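Endo-beta-mannanase (Opitutaceae bacterium TAV5, PDB 7BOB) probably hydrolyses beta-1,4-mannosidic linkages as a homotrimeric, exo-acting glycoside hydrolase of family 5 from a termite hindgut bacterium. Local coordinates at residues A[381-393]-A[420-434]. Sequence-based numbering, arbitrary orientation.
Sequences DAPTVHLYWPRHY and LQSAEEHVGIVRGDQ
A beta-alpha-beta crossover brings strands 385-389 and 427-431 side by side in parallel, their local axes 38° apart. The ladder alternates between them: Gly428 N donates to Val385 O (2.8 Å), Leu387 N to Gly428 O, Val430 N to Leu387 O and Trp389 N to Val430 O. Gly432 N continues it to Trp389 O. On the face bearing Val385 and Leu387, the side chains of Leu387 and Leu420 run alongside each other in opposite directions, CD2 to CD1 3.7 Å, while Leu387 CG and CD1 meet Val427 CG1. On the other face Gly428 CA makes an off-centre CH-pi contact with the His386 ring, 4.2 Å from its centroid. At the N-terminal end, Thr384 OG1 accepts from His426 N (3.0 Å). Past the strands, Arg391, bent at chi3 (-67°), lays its guanidinium face over Asp433 CA, 3.6 Å from plane to atom; an alanine here would probably uncover the turn at Gly432 and Asp433. The carboxylate of Asp433 is gripped side-on by NE and NH2 of Arg431, whose NH1 bonds Ala273 O. Strand 427-431 edges its sheet within the chain; strand 444-448 flanks 385-389 across from it, and helix 258-272 reaches Trp389 through Cys270.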
ATOM      1  N   ASP A 381      41.133   4.887 -18.995  1.00 96.68           N
ATOM      2  CA  ASP A 381      40.505   4.897 -20.313  1.00 98.52           C
ATOM      3  C   ASP A 381      39.489   3.759 -20.484  1.00 99.48           C
ATOM      4  O   ASP A 381      39.769   2.608 -20.139  1.00 98.95           O
ATOM      5  CB  ASP A 381      41.572   4.801 -21.419  1.00 96.27           C
ATOM      6  CG  ASP A 381      41.200   5.597 -22.672  1.00 98.47           C
ATOM      7  OD1 ASP A 381      40.678   6.730 -22.530  1.00 98.31           O
ATOM      8  OD2 ASP A 381      41.441   5.098 -23.796  1.00 96.82           O
ATOM      9  N   ALA A 382      38.297   4.116 -20.987  1.00 93.85           N
ATOM     10  CA  ALA A 382      37.362   3.226 -21.675  1.00 87.95           C
ATOM     11  C   ALA A 382      36.581   2.290 -20.759  1.00 88.41           C
ATOM     12  O   ALA A 382      37.046   1.942 -19.663  1.00 89.91           O
ATOM     13  CB  ALA A 382      38.101   2.395 -22.727  1.00 91.11           C
ATOM     14  N   PRO A 383      35.359   1.887 -21.174  1.00 81.28           N
ATOM     15  CA  PRO A 383      34.617   0.848 -20.448  1.00 76.24           C
ATOM     16  C   PRO A 383      34.560  -0.470 -21.218  1.00 72.29           C
ATOM     17  O   PRO A 383      34.427  -0.482 -22.447  1.00 73.04           O
ATOM     18  CB  PRO A 383      33.215   1.470 -20.285  1.00 70.05           C
ATOM     19  CG  PRO A 383      33.258   2.828 -21.070  1.00 73.78           C
ATOM     20  CD  PRO A 383      34.448   2.710 -21.981  1.00 79.60           C
ATOM     21  N   THR A 384      34.658  -1.585 -20.502  1.00 64.67           N
ATOM     22  CA  THR A 384      34.690  -2.907 -21.111  1.00 61.83           C
ATOM     23  C   THR A 384      33.316  -3.579 -21.173  1.00 63.29           C
ATOM     24  O   THR A 384      33.231  -4.730 -21.622  1.00 66.11           O
ATOM     25  CB  THR A 384      35.683  -3.785 -20.340  1.00 63.76           C
ATOM     26  OG1 THR A 384      35.226  -3.945 -18.996  1.00 67.04           O
ATOM     27  CG2 THR A 384      37.067  -3.118 -20.293  1.00 65.34           C
ATOM     28  N   VAL A 385      32.246  -2.896 -20.740  1.00 60.65           N
ATOM     29  CA  VAL A 385      30.875  -3.410 -20.745  1.00 59.11           C
ATOM     30  C   VAL A 385      29.909  -2.289 -20.353  1.00 60.15           C
ATOM     31  O   VAL A 385      30.246  -1.417 -19.538  1.00 57.53           O
ATOM     32  CB  VAL A 385      30.735  -4.624 -19.806  1.00 60.65           C
ATOM     33  CG1 VAL A 385      30.624  -4.198 -18.331  1.00 55.15           C
ATOM     34  CG2 VAL A 385      29.577  -5.470 -20.223  1.00 64.40           C
ATOM     35  N   HIS A 386      28.709  -2.288 -20.941  1.00 56.66           N
ATOM     36  CA  HIS A 386      27.723  -1.227 -20.733  1.00 56.23           C
ATOM     37  C   HIS A 386      26.391  -1.807 -20.255  1.00 54.00           C
ATOM     38  O   HIS A 386      25.864  -2.745 -20.858  1.00 54.29           O
ATOM     39  CB  HIS A 386      27.502  -0.424 -22.023  1.00 54.16           C
ATOM     40  CG  HIS A 386      28.639   0.489 -22.377  1.00 59.54           C
ATOM     41  ND1 HIS A 386      29.847   0.025 -22.854  1.00 59.91           N
ATOM     42  CD2 HIS A 386      28.749   1.841 -22.325  1.00 55.53           C
ATOM     43  CE1 HIS A 386      30.650   1.051 -23.077  1.00 58.88           C
ATOM     44  NE2 HIS A 386      30.006   2.161 -22.768  1.00 55.05           N
ATOM     45  N   LEU A 387      25.848  -1.243 -19.178  1.00 50.80           N
ATOM     46  CA  LEU A 387      24.517  -1.611 -18.712  1.00 51.14           C
ATOM     47  C   LEU A 387      23.461  -0.851 -19.509  1.00 51.64           C
ATOM     48  O   LEU A 387      23.628   0.336 -19.807  1.00 46.16           O
ATOM     49  CB  LEU A 387      24.382  -1.302 -17.224  1.00 51.40           C
ATOM     50  CG  LEU A 387      25.375  -1.995 -16.295  1.00 48.48           C
ATOM     51  CD1 LEU A 387      25.315  -1.358 -14.905  1.00 50.46           C
ATOM     52  CD2 LEU A 387      25.065  -3.482 -16.229  1.00 51.84           C
ATOM     53  N   TYR A 388      22.375  -1.539 -19.860  1.00 48.23           N
ATOM     54  CA  TYR A 388      21.348  -0.979 -20.738  1.00 45.56           C
ATOM     55  C   TYR A 388      20.356  -0.145 -19.920  1.00 48.18           C
ATOM     56  O   TYR A 388      19.691  -0.674 -19.023  1.00 47.84           O
ATOM     57  CB  TYR A 388      20.632  -2.102 -21.487  1.00 46.55           C
ATOM     58  CG  TYR A 388      19.625  -1.635 -22.514  1.00 49.50           C
ATOM     59  CD1 TYR A 388      18.260  -1.650 -22.229  1.00 50.77           C
ATOM     60  CD2 TYR A 388      20.026  -1.183 -23.761  1.00 48.40           C
ATOM     61  CE1 TYR A 388      17.326  -1.225 -23.157  1.00 48.26           C
ATOM     62  CE2 TYR A 388      19.097  -0.769 -24.705  1.00 48.73           C
ATOM     63  CZ  TYR A 388      17.751  -0.790 -24.390  1.00 48.99           C
ATOM     64  OH  TYR A 388      16.811  -0.379 -25.301  1.00 51.15           O
ATOM     65  N   TRP A 389      20.287   1.167 -20.215  1.00 46.75           N
ATOM     66  CA  TRP A 389      19.273   2.067 -19.661  1.00 44.93           C
ATOM     67  C   TRP A 389      18.069   2.063 -20.596  1.00 48.18           C
ATOM     68  O   TRP A 389      18.211   2.433 -21.767  1.00 50.02           O
ATOM     69  CB  TRP A 389      19.845   3.478 -19.509  1.00 44.19           C
ATOM     70  CG  TRP A 389      18.929   4.540 -18.908  1.00 46.71           C
ATOM     71  CD1 TRP A 389      17.895   5.179 -19.535  1.00 43.37           C
ATOM     72  CD2 TRP A 389      18.987   5.092 -17.580  1.00 43.60           C
ATOM     73  NE1 TRP A 389      17.323   6.085 -18.696  1.00 48.30           N
ATOM     74  CE2 TRP A 389      17.972   6.065 -17.492  1.00 44.47           C
ATOM     75  CE3 TRP A 389      19.808   4.871 -16.468  1.00 44.45           C
ATOM     76  CZ2 TRP A 389      17.722   6.800 -16.323  1.00 44.30           C
ATOM     77  CZ3 TRP A 389      19.566   5.618 -15.304  1.00 43.78           C
ATOM     78  CH2 TRP A 389      18.527   6.561 -15.246  1.00 45.32           C
ATOM     79  N   PRO A 390      16.897   1.598 -20.160  1.00 49.06           N
ATOM     80  CA  PRO A 390      15.795   1.372 -21.113  1.00 50.34           C
ATOM     81  C   PRO A 390      15.243   2.675 -21.686  1.00 53.13           C
ATOM     82  O   PRO A 390      15.317   3.736 -21.059  1.00 53.36           O
ATOM     83  CB  PRO A 390      14.736   0.641 -20.270  1.00 50.72           C
ATOM     84  CG  PRO A 390      15.046   1.015 -18.843  1.00 50.69           C
ATOM     85  CD  PRO A 390      16.557   1.186 -18.787  1.00 48.98           C
ATOM     86  N   ARG A 391      14.649   2.576 -22.887  1.00 53.39           N
ATOM     87  CA  ARG A 391      14.118   3.769 -23.554  1.00 51.16           C
ATOM     88  C   ARG A 391      13.051   4.474 -22.713  1.00 50.18           C
ATOM     89  O   ARG A 391      12.986   5.702 -22.693  1.00 52.19           O
ATOM     90  CB  ARG A 391      13.557   3.415 -24.933  1.00 52.69           C
ATOM     91  CG  ARG A 391      12.704   4.529 -25.561  1.00 52.94           C
ATOM     92  CD  ARG A 391      12.225   4.186 -26.969  1.00 54.25           C
ATOM     93  NE  ARG A 391      13.341   4.117 -27.902  1.00 57.71           N
ATOM     94  CZ  ARG A 391      13.833   5.171 -28.550  1.00 65.09           C
ATOM     95  NH1 ARG A 391      13.288   6.375 -28.384  1.00 61.21           N
ATOM     96  NH2 ARG A 391      14.866   5.024 -29.372  1.00 62.37           N
ATOM     97  N   HIS A 392      12.190   3.730 -22.037  1.00 54.69           N
ATOM     98  CA  HIS A 392      11.183   4.326 -21.163  1.00 49.36           C
ATOM     99  C   HIS A 392      11.512   3.902 -19.742  1.00 47.37           C
ATOM    100  O   HIS A 392      11.328   2.736 -19.368  1.00 46.57           O
ATOM    101  CB  HIS A 392       9.768   3.906 -21.560  1.00 53.88           C
ATOM    102  CG  HIS A 392       9.494   4.032 -23.028  1.00 57.83           C
ATOM    103  ND1 HIS A 392       9.096   5.219 -23.610  1.00 55.77           N
ATOM    104  CD2 HIS A 392       9.576   3.125 -24.034  1.00 56.32           C
ATOM    105  CE1 HIS A 392       8.936   5.034 -24.909  1.00 58.14           C
ATOM    106  NE2 HIS A 392       9.225   3.775 -25.193  1.00 57.92           N
ATOM    107  N   TYR A 393      12.014   4.845 -18.965  1.00 41.70           N
ATOM    108  CA  TYR A 393      12.552   4.595 -17.641  1.00 44.33           C
ATOM    109  C   TYR A 393      11.572   4.959 -16.531  1.00 45.46           C
ATOM    110  O   TYR A 393      11.488   4.246 -15.525  1.00 47.18           O
ATOM    111  CB  TYR A 393      13.869   5.371 -17.483  1.00 39.85           C
ATOM    112  CG  TYR A 393      14.664   5.052 -16.232  1.00 42.76           C
ATOM    113  CD1 TYR A 393      14.380   5.681 -15.012  1.00 46.16           C
ATOM    114  CD2 TYR A 393      15.720   4.144 -16.273  1.00 44.54           C
ATOM    115  CE1 TYR A 393      15.132   5.396 -13.867  1.00 44.76           C
ATOM    116  CE2 TYR A 393      16.473   3.848 -15.142  1.00 39.38           C
ATOM    117  CZ  TYR A 393      16.177   4.462 -13.947  1.00 44.33           C
ATOM    118  OH  TYR A 393      16.930   4.137 -12.832  1.00 43.07           O
ATOM    119  N   LEU A 420      29.912  -6.461 -11.602  1.00 50.69           N
ATOM    120  CA  LEU A 420      30.803  -6.401 -12.754  1.00 50.81           C
ATOM    121  C   LEU A 420      32.140  -5.755 -12.392  1.00 56.36           C
ATOM    122  O   LEU A 420      33.195  -6.204 -12.860  1.00 53.45           O
ATOM    123  CB  LEU A 420      30.123  -5.650 -13.892  1.00 47.73           C
ATOM    124  CG  LEU A 420      29.015  -6.427 -14.582  1.00 49.69           C
ATOM    125  CD1 LEU A 420      28.012  -5.491 -15.252  1.00 41.37           C
ATOM    126  CD2 LEU A 420      29.635  -7.412 -15.589  1.00 52.33           C
ATOM    127  N   GLN A 421      32.121  -4.710 -11.546  1.00 52.38           N
ATOM    128  CA  GLN A 421      33.377  -4.125 -11.085  1.00 55.67           C
ATOM    129  C   GLN A 421      34.144  -5.088 -10.195  1.00 56.36           C
ATOM    130  O   GLN A 421      35.366  -4.986 -10.099  1.00 58.41           O
ATOM    131  CB  GLN A 421      33.140  -2.815 -10.317  1.00 51.28           C
ATOM    132  CG  GLN A 421      32.491  -1.724 -11.126  1.00 50.45           C
ATOM    133  CD  GLN A 421      32.552  -0.340 -10.441  1.00 53.44           C
ATOM    134  OE1 GLN A 421      32.459  -0.210  -9.214  1.00 45.16           O
ATOM    135  NE2 GLN A 421      32.718   0.683 -11.251  1.00 45.76           N
ATOM    136  N   SER A 422      33.453  -6.007  -9.510  1.00 57.10           N
ATOM    137  CA  SER A 422      34.178  -7.029  -8.761  1.00 57.84           C
ATOM    138  C   SER A 422      34.807  -8.065  -9.695  1.00 61.64           C
ATOM    139  O   SER A 422      35.859  -8.642  -9.374  1.00 59.81           O
ATOM    140  CB  SER A 422      33.252  -7.696  -7.751  1.00 57.01           C
ATOM    141  OG  SER A 422      33.204  -6.944  -6.557  1.00 57.24           O
ATOM    142  N   ALA A 423      34.192  -8.306 -10.854  1.00 58.37           N
ATOM    143  CA  ALA A 423      34.852  -9.059 -11.918  1.00 58.52           C
ATOM    144  C   ALA A 423      35.889  -8.225 -12.639  1.00 62.79           C
ATOM    145  O   ALA A 423      36.387  -8.655 -13.683  1.00 63.90           O
ATOM    146  CB  ALA A 423      33.834  -9.573 -12.932  1.00 53.49           C
ATOM    147  N   GLU A 424      36.176  -7.025 -12.132  1.00 58.94           N
ATOM    148  CA  GLU A 424      37.218  -6.164 -12.677  1.00 64.57           C
ATOM    149  C   GLU A 424      36.897  -5.734 -14.107  1.00 65.60           C
ATOM    150  O   GLU A 424      37.788  -5.592 -14.952  1.00 59.31           O
ATOM    151  CB  GLU A 424      38.590  -6.836 -12.576  1.00 61.46           C
ATOM    152  CG  GLU A 424      39.014  -6.985 -11.122  1.00 64.63           C
ATOM    153  CD  GLU A 424      40.315  -7.733 -10.955  1.00 76.31           C
ATOM    154  OE1 GLU A 424      41.266  -7.459 -11.729  1.00 73.58           O
ATOM    155  OE2 GLU A 424      40.379  -8.596 -10.047  1.00 77.88           O
ATOM    156  N   GLU A 425      35.610  -5.506 -14.372  1.00 60.13           N
ATOM    157  CA  GLU A 425      35.175  -4.823 -15.582  1.00 61.60           C
ATOM    158  C   GLU A 425      35.034  -3.325 -15.326  1.00 58.84           C
ATOM    159  O   GLU A 425      34.830  -2.895 -14.190  1.00 59.46           O
ATOM    160  CB  GLU A 425      33.850  -5.398 -16.071  1.00 59.84           C
ATOM    161  CG  GLU A 425      33.922  -6.896 -16.356  1.00 61.19           C
ATOM    162  CD  GLU A 425      34.353  -7.182 -17.771  1.00 63.83           C
ATOM    163  OE1 GLU A 425      34.581  -6.222 -18.543  1.00 67.22           O
ATOM    164  OE2 GLU A 425      34.465  -8.365 -18.123  1.00 67.84           O
ATOM    165  N   HIS A 426      35.184  -2.535 -16.395  1.00 57.20           N
ATOM    166  CA  HIS A 426      34.890  -1.103 -16.377  1.00 66.15           C
ATOM    167  C   HIS A 426      33.496  -0.913 -16.963  1.00 62.59           C
ATOM    168  O   HIS A 426      33.266  -1.218 -18.139  1.00 63.26           O
ATOM    169  CB  HIS A 426      35.915  -0.286 -17.173  1.00 66.63           C
ATOM    170  CG  HIS A 426      37.283  -0.255 -16.559  1.00 77.91           C
ATOM    171  ND1 HIS A 426      37.494  -0.221 -15.195  1.00 81.50           N
ATOM    172  CD2 HIS A 426      38.515  -0.256 -17.127  1.00 84.34           C
ATOM    173  CE1 HIS A 426      38.793  -0.209 -14.950  1.00 83.17           C
ATOM    174  NE2 HIS A 426      39.434  -0.226 -16.106  1.00 86.73           N
ATOM    175  N   VAL A 427      32.571  -0.411 -16.154  1.00 58.00           N
ATOM    176  CA  VAL A 427      31.152  -0.441 -16.493  1.00 57.94           C
ATOM    177  C   VAL A 427      30.692   0.944 -16.932  1.00 54.01           C
ATOM    178  O   VAL A 427      30.802   1.915 -16.174  1.00 51.19           O
ATOM    179  CB  VAL A 427      30.313  -0.941 -15.315  1.00 52.53           C
ATOM    180  CG1 VAL A 427      28.867  -1.083 -15.749  1.00 51.93           C
ATOM    181  CG2 VAL A 427      30.894  -2.246 -14.785  1.00 56.32           C
ATOM    182  N   GLY A 428      30.142   1.019 -18.145  1.00 54.36           N
ATOM    183  CA  GLY A 428      29.448   2.186 -18.632  1.00 49.83           C
ATOM    184  C   GLY A 428      27.933   1.998 -18.677  1.00 54.13           C
ATOM    185  O   GLY A 428      27.382   0.949 -18.340  1.00 52.40           O
ATOM    186  N   ILE A 429      27.266   3.068 -19.107  1.00 48.12           N
ATOM    187  CA  ILE A 429      25.824   3.116 -19.311  1.00 50.03           C
ATOM    188  C   ILE A 429      25.587   3.444 -20.773  1.00 51.46           C
ATOM    189  O   ILE A 429      26.270   4.303 -21.334  1.00 55.10           O
ATOM    190  CB  ILE A 429      25.159   4.181 -18.413  1.00 50.26           C
ATOM    191  CG1 ILE A 429      25.574   3.985 -16.955  1.00 50.80           C
ATOM    192  CG2 ILE A 429      23.620   4.176 -18.576  1.00 49.24           C
ATOM    193  CD1 ILE A 429      24.951   2.769 -16.293  1.00 48.20           C
ATOM    194  N   VAL A 430      24.661   2.739 -21.401  1.00 47.12           N
ATOM    195  CA  VAL A 430      24.270   3.020 -22.776  1.00 48.40           C
ATOM    196  C   VAL A 430      22.768   3.268 -22.777  1.00 53.19           C
ATOM    197  O   VAL A 430      22.017   2.599 -22.055  1.00 54.43           O
ATOM    198  CB  VAL A 430      24.668   1.867 -23.730  1.00 53.17           C
ATOM    199  CG1 VAL A 430      24.013   0.539 -23.303  1.00 48.75           C
ATOM    200  CG2 VAL A 430      24.292   2.209 -25.162  1.00 55.79           C
ATOM    201  N   ARG A 431      22.330   4.249 -23.553  1.00 52.68           N
ATOM    202  CA  ARG A 431      20.959   4.736 -23.471  1.00 53.44           C
ATOM    203  C   ARG A 431      20.114   4.090 -24.559  1.00 53.28           C
ATOM    204  O   ARG A 431      20.439   4.192 -25.746  1.00 57.78           O
ATOM    205  CB  ARG A 431      20.920   6.260 -23.590  1.00 54.56           C
ATOM    206  CG  ARG A 431      21.490   6.968 -22.378  1.00 56.69           C
ATOM    207  CD  ARG A 431      21.529   8.502 -22.556  1.00 56.42           C
ATOM    208  NE  ARG A 431      20.278   9.028 -23.092  1.00 52.13           N
ATOM    209  CZ  ARG A 431      20.046  10.324 -23.290  1.00 59.73           C
ATOM    210  NH1 ARG A 431      20.984  11.222 -22.999  1.00 52.90           N
ATOM    211  NH2 ARG A 431      18.884  10.726 -23.785  1.00 56.94           N
ATOM    212  N   GLY A 432      19.036   3.425 -24.156  1.00 51.35           N
ATOM    213  CA  GLY A 432      18.116   2.819 -25.104  1.00 49.84           C
ATOM    214  C   GLY A 432      17.177   3.776 -25.813  1.00 54.75           C
ATOM    215  O   GLY A 432      16.535   3.382 -26.790  1.00 58.88           O
ATOM    216  N   ASP A 433      17.048   5.010 -25.332  1.00 56.13           N
ATOM    217  CA  ASP A 433      16.277   6.040 -26.017  1.00 58.81           C
ATOM    218  C   ASP A 433      17.110   6.809 -27.047  1.00 62.11           C
ATOM    219  O   ASP A 433      16.645   7.831 -27.560  1.00 63.84           O
ATOM    220  CB  ASP A 433      15.685   7.018 -24.996  1.00 52.86           C
ATOM    221  CG  ASP A 433      16.751   7.921 -24.390  1.00 60.52           C
ATOM    222  OD1 ASP A 433      16.423   9.058 -23.964  1.00 66.28           O
ATOM    223  OD2 ASP A 433      17.928   7.484 -24.362  1.00 60.65           O
ATOM    224  N   GLN A 434      18.323   6.355 -27.348  1.00 56.82           N
ATOM    225  CA  GLN A 434      19.132   6.956 -28.394  1.00 62.63           C
ATOM    226  C   GLN A 434      19.700   5.853 -29.269  1.00 64.96           C
ATOM    227  O   GLN A 434      19.864   4.723 -28.799  1.00 65.91           O
ATOM    228  CB  GLN A 434      20.279   7.796 -27.808  1.00 60.54           C
ATOM    229  CG  GLN A 434      19.798   9.099 -27.191  1.00 61.85           C
ATOM    230  CD  GLN A 434      20.893   9.860 -26.493  1.00 62.32           C
ATOM    231  OE1 GLN A 434      21.961   9.318 -26.211  1.00 63.39           O
ATOM    232  NE2 GLN A 434      20.632  11.132 -26.200  1.00 62.55           N
TER